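Local coordinates for uncharacterized protein (Jannaschia sp. CCS1, PDB 2PYQ) that is of unknown function but folds as a small, mostly helical protein of the DUF2853 family, with a single chain in its assembly, at residues D44-A49 with N93-V98; S82-Y87 with A97-M102. One frame throughout, in Å; residues are numbered along the deposited sequence. Where two conformers were deposited one is given.

In the fold
The two contacts lie about 10 Å apart, centre to centre, and both use helix 96-106, whose residues Ala97 and Val98 belong to each. Along the chain, residues 44-49 come first, at the end of the short helix 43-46, then 82-87 on helix 74-87, then the overlapping 93-98 and 97-102. Contact 1 therefore ties the start of the last helix to a connection from the first half of the chain, whereas contact 2 packs that helix, deeper in the molecule, against the helix preceding it. Tyr87 couples them: its OH probably forms a hydrogen bond with Tyr95 N (3.1 Å), and Lys94 CA packs over its ring, nearest CE2 (3.5 Å). Helix 96-106 thus acts as a common packing element of this all-helical fold.

Contact 1 of 2, residues D44-A49 with N93-V98; sequences DASTVA and NKYRAV
Residues Ala45 to Val48 meet Lys94, Tyr95 and Arg96 around an isolated antiparallel beta bridge in a mainly helical protein, with Thr47 and Tyr95 as its non-hydrogen-bonded pair (CA to CA 4.2 Å). Ala45 O lies 3.1 Å from Arg96 NH1; the arginine chain runs extended to CD and then turns at chi3 (-77°). Ser46 O accepts an almost straight bond from Arg96 N (2.9 Å, 176°) and a second from a water that in turn accepts a hydrogen bond from Ala97 N, so it serves the start of helix 96-106, just past its N-cap Tyr95. Ser46 OG, hydrogen-bonded to Arg43 O, sits in the plane of the Tyr95 ring at its edge, 3.6 Å from CD1. Thr47 CG2 approaches the same CD1 obliquely, at 3.8 Å. Val48 N closes the bridge on Lys94 O (2.7 Å), while Val48 CG2 lies over one face of the Arg96 guanidinium, offset toward the rim. An alanine in place of Arg96 would probably open a gap beside Val48 CG2 and leave Glu55 without its weak, distant ion-pair mate. Finally, one water joins the backbones, donating to Val48 O (2.6 Å) and accepting from Lys94 N (3.0 Å).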
loop_
_atom_site.group_PDB
_atom_site.type_symbol
_atom_site.label_atom_id
_atom_site.label_comp_id
_atom_site.label_asym_id
_atom_site.label_seq_id
_atom_site.Cartn_x
_atom_site.Cartn_y
_atom_site.Cartn_z
ATOM N N ASP A 44 9.839 8.833 -6.840
ATOM C CA ASP A 44 9.101 9.864 -6.060
ATOM C C ASP A 44 7.583 9.708 -6.159
ATOM O O ASP A 44 6.879 9.871 -5.142
ATOM C CB ASP A 44 9.437 11.313 -6.553
ATOM C CG ASP A 44 10.906 11.702 -6.333
ATOM O OD1 ASP A 44 11.649 10.989 -5.580
ATOM O OD2 ASP A 44 11.324 12.758 -6.923
ATOM N N ALA A 45 7.091 9.371 -7.357
ATOM C CA ALA A 45 5.650 9.229 -7.618
ATOM C C ALA A 45 5.040 7.929 -7.117
ATOM O O ALA A 45 3.819 7.841 -7.007
ATOM C CB ALA A 45 5.378 9.377 -9.103
ATOM N N SER A 46 5.853 6.901 -6.841
ATOM C CA SER A 46 5.336 5.590 -6.383
ATOM C C SER A 46 5.321 5.420 -4.866
ATOM O O SER A 46 4.861 4.381 -4.396
ATOM C CB SER A 46 6.165 4.463 -7.000
ATOM O OG SER A 46 7.507 4.494 -6.521
ATOM N N THR A 47 5.811 6.409 -4.110
ATOM C CA THR A 47 5.913 6.323 -2.649
ATOM C C THR A 47 4.986 7.278 -1.913
ATOM O O THR A 47 4.529 8.283 -2.457
ATOM C CB THR A 47 7.370 6.533 -2.170
ATOM O OG1 THR A 47 7.839 7.829 -2.574
ATOM C CG2 THR A 47 8.305 5.470 -2.749
ATOM N N VAL A 48 4.696 6.916 -0.654
ATOM C CA VAL A 48 3.797 7.645 0.243
ATOM C C VAL A 48 4.640 8.334 1.319
ATOM O O VAL A 48 5.511 7.688 1.940
ATOM C CB VAL A 48 2.828 6.645 0.952
ATOM C CG1 VAL A 48 2.039 7.338 2.069
ATOM C CG2 VAL A 48 1.892 6.037 -0.049
ATOM N N ALA A 49 4.370 9.617 1.549
ATOM C CA ALA A 49 5.036 10.373 2.626
ATOM C C ALA A 49 4.246 10.061 3.904
ATOM O O ALA A 49 3.161 10.640 4.135
ATOM C CB ALA A 49 5.012 11.881 2.335
ATOM N N ASN A 93 11.239 5.056 1.537
ATOM C CA ASN A 93 10.568 4.618 0.306
ATOM C C ASN A 93 9.408 3.653 0.636
ATOM O O ASN A 93 9.489 2.431 0.402
ATOM C CB ASN A 93 11.554 3.948 -0.661
ATOM C CG ASN A 93 12.620 4.907 -1.158
ATOM O OD1 ASN A 93 12.338 6.077 -1.500
ATOM N ND2 ASN A 93 13.852 4.414 -1.234
ATOM N N LYS A 94 8.365 4.216 1.218
ATOM C CA LYS A 94 7.147 3.474 1.492
ATOM C C LYS A 94 6.305 3.434 0.186
ATOM O O LYS A 94 5.626 4.400 -0.142
ATOM C CB LYS A 94 6.350 4.117 2.634
ATOM C CG LYS A 94 7.074 4.029 3.967
ATOM C CD LYS A 94 6.151 4.477 5.070
ATOM C CE LYS A 94 6.830 4.433 6.400
ATOM N NZ LYS A 94 7.854 5.489 6.549
ATOM N N TYR A 95 6.346 2.315 -0.520
ATOM C CA TYR A 95 5.630 2.191 -1.773
ATOM C C TYR A 95 4.117 2.191 -1.535
ATOM O O TYR A 95 3.623 1.519 -0.623
ATOM C CB TYR A 95 6.075 0.959 -2.557
ATOM C CG TYR A 95 7.511 1.065 -3.015
ATOM C CD1 TYR A 95 7.859 1.946 -4.028
ATOM C CD2 TYR A 95 8.505 0.272 -2.444
ATOM C CE1 TYR A 95 9.188 2.074 -4.454
ATOM C CE2 TYR A 95 9.843 0.385 -2.855
ATOM C CZ TYR A 95 10.171 1.285 -3.857
ATOM O OH TYR A 95 11.497 1.387 -4.281
ATOM N N ARG A 96 3.411 3.003 -2.331
ATOM C CA ARG A 96 2.036 3.165 -2.149
ATOM C C ARG A 96 1.265 1.775 -2.396
ATOM O O ARG A 96 0.355 1.460 -1.631
ATOM C CB ARG A 96 1.520 4.182 -3.147
ATOM C CG ARG A 96 0.014 4.413 -3.095
ATOM C CD ARG A 96 -0.425 5.492 -4.089
ATOM N NE ARG A 96 -0.112 6.854 -3.592
ATOM C CZ ARG A 96 1.028 7.533 -3.809
ATOM N NH1 ARG A 96 2.036 7.057 -4.565
ATOM N NH2 ARG A 96 1.149 8.752 -3.270
ATOM N N ALA A 97 1.724 0.960 -3.353
ATOM C CA ALA A 97 1.150 -0.385 -3.564
ATOM C C ALA A 97 1.277 -1.248 -2.305
ATOM O O ALA A 97 0.336 -1.961 -1.962
ATOM C CB ALA A 97 1.808 -1.096 -4.791
ATOM N N VAL A 98 2.420 -1.152 -1.612
ATOM C CA VAL A 98 2.643 -1.914 -0.386
ATOM C C VAL A 98 1.708 -1.417 0.715
ATOM O O VAL A 98 1.097 -2.223 1.421
ATOM C CB VAL A 98 4.108 -1.862 0.058
ATOM C CG1 VAL A 98 4.281 -2.554 1.406
ATOM C CG2 VAL A 98 5.013 -2.487 -1.027
HETATM O O HOH W 1 3.717 1.897 -5.395
HETATM O O HOH W 2 7.423 7.775 4.525
HETATM O O HOH W 3 8.016 7.101 1.853
#

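Contact 2 of 2, residues S82-Y87 with A97-M102; sequences SVIETY and AVVYYM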
loop_
_atom_site.group_PDB
_atom_site.type_symbol
_atom_site.label_atom_id
_atom_site.label_comp_id
_atom_site.label_asym_id
_atom_site.label_seq_id
_atom_site.Cartn_x
_atom_site.Cartn_y
_atom_site.Cartn_z
ATOM N N SER A 82 -1.197 2.318 11.838
ATOM C CA SER A 82 -0.686 0.963 12.083
ATOM C C SER A 82 0.188 0.454 10.935
ATOM O O SER A 82 1.299 -0.030 11.168
ATOM C CB SER A 82 -1.824 -0.022 12.342
ATOM O OG SER A 82 -1.298 -1.339 12.558
ATOM N N VAL A 83 -0.311 0.553 9.706
ATOM C CA VAL A 83 0.455 0.034 8.569
ATOM C C VAL A 83 1.697 0.870 8.316
ATOM O O VAL A 83 2.726 0.291 7.983
ATOM C CB VAL A 83 -0.385 -0.209 7.302
ATOM C CG1 VAL A 83 -1.523 -1.163 7.623
ATOM C CG2 VAL A 83 -0.897 1.078 6.716
ATOM N N ILE A 84 1.633 2.202 8.528
ATOM C CA ILE A 84 2.811 3.056 8.355
ATOM C C ILE A 84 3.885 2.674 9.416
ATOM O O ILE A 84 5.057 2.587 9.098
ATOM C CB ILE A 84 2.457 4.542 8.412
ATOM C CG1 ILE A 84 1.633 4.945 7.198
ATOM C CG2 ILE A 84 3.726 5.403 8.490
ATOM C CD1 ILE A 84 2.309 4.836 5.859
ATOM N N GLU A 85 3.448 2.421 10.641
ATOM C CA GLU A 85 4.354 1.990 11.717
ATOM C C GLU A 85 4.990 0.627 11.404
ATOM O O GLU A 85 6.201 0.434 11.626
ATOM C CB GLU A 85 3.637 1.971 13.086
ATOM C CG GLU A 85 4.495 1.509 14.263
ATOM N N THR A 86 4.189 -0.299 10.878
ATOM C CA THR A 86 4.646 -1.636 10.474
ATOM C C THR A 86 5.717 -1.532 9.377
ATOM O O THR A 86 6.781 -2.159 9.487
ATOM C CB THR A 86 3.504 -2.513 10.031
ATOM O OG1 THR A 86 2.639 -2.717 11.169
ATOM C CG2 THR A 86 3.981 -3.872 9.526
ATOM N N TYR A 87 5.473 -0.693 8.375
ATOM C CA TYR A 87 6.416 -0.484 7.261
ATOM C C TYR A 87 7.727 0.073 7.839
ATOM O O TYR A 87 8.823 -0.327 7.412
ATOM C CB TYR A 87 5.842 0.479 6.218
ATOM C CG TYR A 87 6.244 0.210 4.767
ATOM C CD1 TYR A 87 7.486 -0.344 4.398
ATOM C CD2 TYR A 87 5.383 0.612 3.734
ATOM C CE1 TYR A 87 7.821 -0.543 3.059
ATOM C CE2 TYR A 87 5.712 0.424 2.428
ATOM C CZ TYR A 87 6.908 -0.158 2.082
ATOM O OH TYR A 87 7.242 -0.325 0.762
ATOM N N ALA A 97 1.724 0.960 -3.353
ATOM C CA ALA A 97 1.150 -0.385 -3.564
ATOM C C ALA A 97 1.277 -1.248 -2.305
ATOM O O ALA A 97 0.336 -1.961 -1.962
ATOM C CB ALA A 97 1.808 -1.096 -4.791
ATOM N N VAL A 98 2.420 -1.152 -1.612
ATOM C CA VAL A 98 2.643 -1.914 -0.386
ATOM C C VAL A 98 1.708 -1.417 0.715
ATOM O O VAL A 98 1.097 -2.223 1.421
ATOM C CB VAL A 98 4.108 -1.862 0.058
ATOM C CG1 VAL A 98 4.281 -2.554 1.406
ATOM C CG2 VAL A 98 5.013 -2.487 -1.027
ATOM N N VAL A 99 1.563 -0.110 0.830
ATOM C CA VAL A 99 0.634 0.485 1.824
ATOM C C VAL A 99 -0.808 0.067 1.546
ATOM O O VAL A 99 -1.532 -0.344 2.455
ATOM C CB VAL A 99 0.771 2.019 1.870
ATOM C CG1 VAL A 99 -0.316 2.663 2.779
ATOM C CG2 VAL A 99 2.179 2.387 2.334
ATOM N N TYR A 100 -1.217 0.152 0.287
ATOM C CA TYR A 100 -2.584 -0.248 -0.132
ATOM C C TYR A 100 -2.819 -1.733 0.119
ATOM O O TYR A 100 -3.877 -2.104 0.601
ATOM C CB TYR A 100 -2.866 0.165 -1.584
ATOM C CG TYR A 100 -3.129 1.666 -1.771
ATOM C CD1 TYR A 100 -2.769 2.628 -0.804
ATOM C CD2 TYR A 100 -3.676 2.133 -2.981
ATOM C CE1 TYR A 100 -2.996 3.983 -0.982
ATOM C CE2 TYR A 100 -3.888 3.532 -3.192
ATOM C CZ TYR A 100 -3.558 4.434 -2.170
ATOM O OH TYR A 100 -3.762 5.807 -2.340
ATOM N N TYR A 101 -1.843 -2.572 -0.183
ATOM C CA TYR A 101 -1.925 -4.003 0.067
ATOM C C TYR A 101 -2.146 -4.242 1.562
ATOM O O TYR A 101 -3.030 -4.986 1.953
ATOM C CB TYR A 101 -0.639 -4.704 -0.393
ATOM C CG TYR A 101 -0.552 -6.170 -0.021
ATOM C CD1 TYR A 101 -0.090 -6.571 1.255
ATOM C CD2 TYR A 101 -0.926 -7.159 -0.912
ATOM C CE1 TYR A 101 -0.012 -7.904 1.620
ATOM C CE2 TYR A 101 -0.840 -8.511 -0.570
ATOM C CZ TYR A 101 -0.394 -8.878 0.702
ATOM O OH TYR A 101 -0.339 -10.213 1.028
HETATM N N MSE A 102 -1.315 -3.596 2.386
HETATM C CA MSE A 102 -1.410 -3.780 3.859
HETATM C C MSE A 102 -2.759 -3.305 4.398
HETATM O O MSE A 102 -3.322 -3.975 5.253
HETATM C CB MSE A 102 -0.235 -3.123 4.595
HETATM C CG MSE A 102 1.041 -3.936 4.515
HETATM SE SE MSE A 102 2.361 -3.249 5.792
HETATM C CE MSE A 102 2.707 -2.171 4.732
#
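Helix segments 82-87 and 97-102 run at 125° to each other with their axes 9.9 Å apart at closest approach, Val83 and Met102 having the nearest CA atoms. This is helix-to-helix packing in the core, between the last two helices of the chain. Val83 and Met102, a selenomethionine, slide past each other in opposite directions, and Val83 CG1 reaches Met102 CB at 3.8 Å in the conformers described. Thr86 CG2 adds a looser touch on the selenium, and Met102 CE reaches Tyr87 CD2 at 4.0 Å. Tyr87 carries the other end of the contact. Chi1 of -147°, well off a staggered value, places CG; the side chain crosses that of Val98 at about a right angle, and CE2 meets Val98 CG1 at 3.5 Å. Its OH reaches over the same valine, 3.6 Å from Val98 CG2, and finds a hydrogen-bond partner in Asp15 of helix 4-18. Val99 CG2 lies in the ring plane, at the edge, 3.9 Å from Tyr87 CD2, and Ile84 CD1 approaches that methyl from the same helix as the tyrosine. Because methyl groups, an aromatic ring and a selenoether side chain make the contact, its cohesion should come mainly from dispersion and burial.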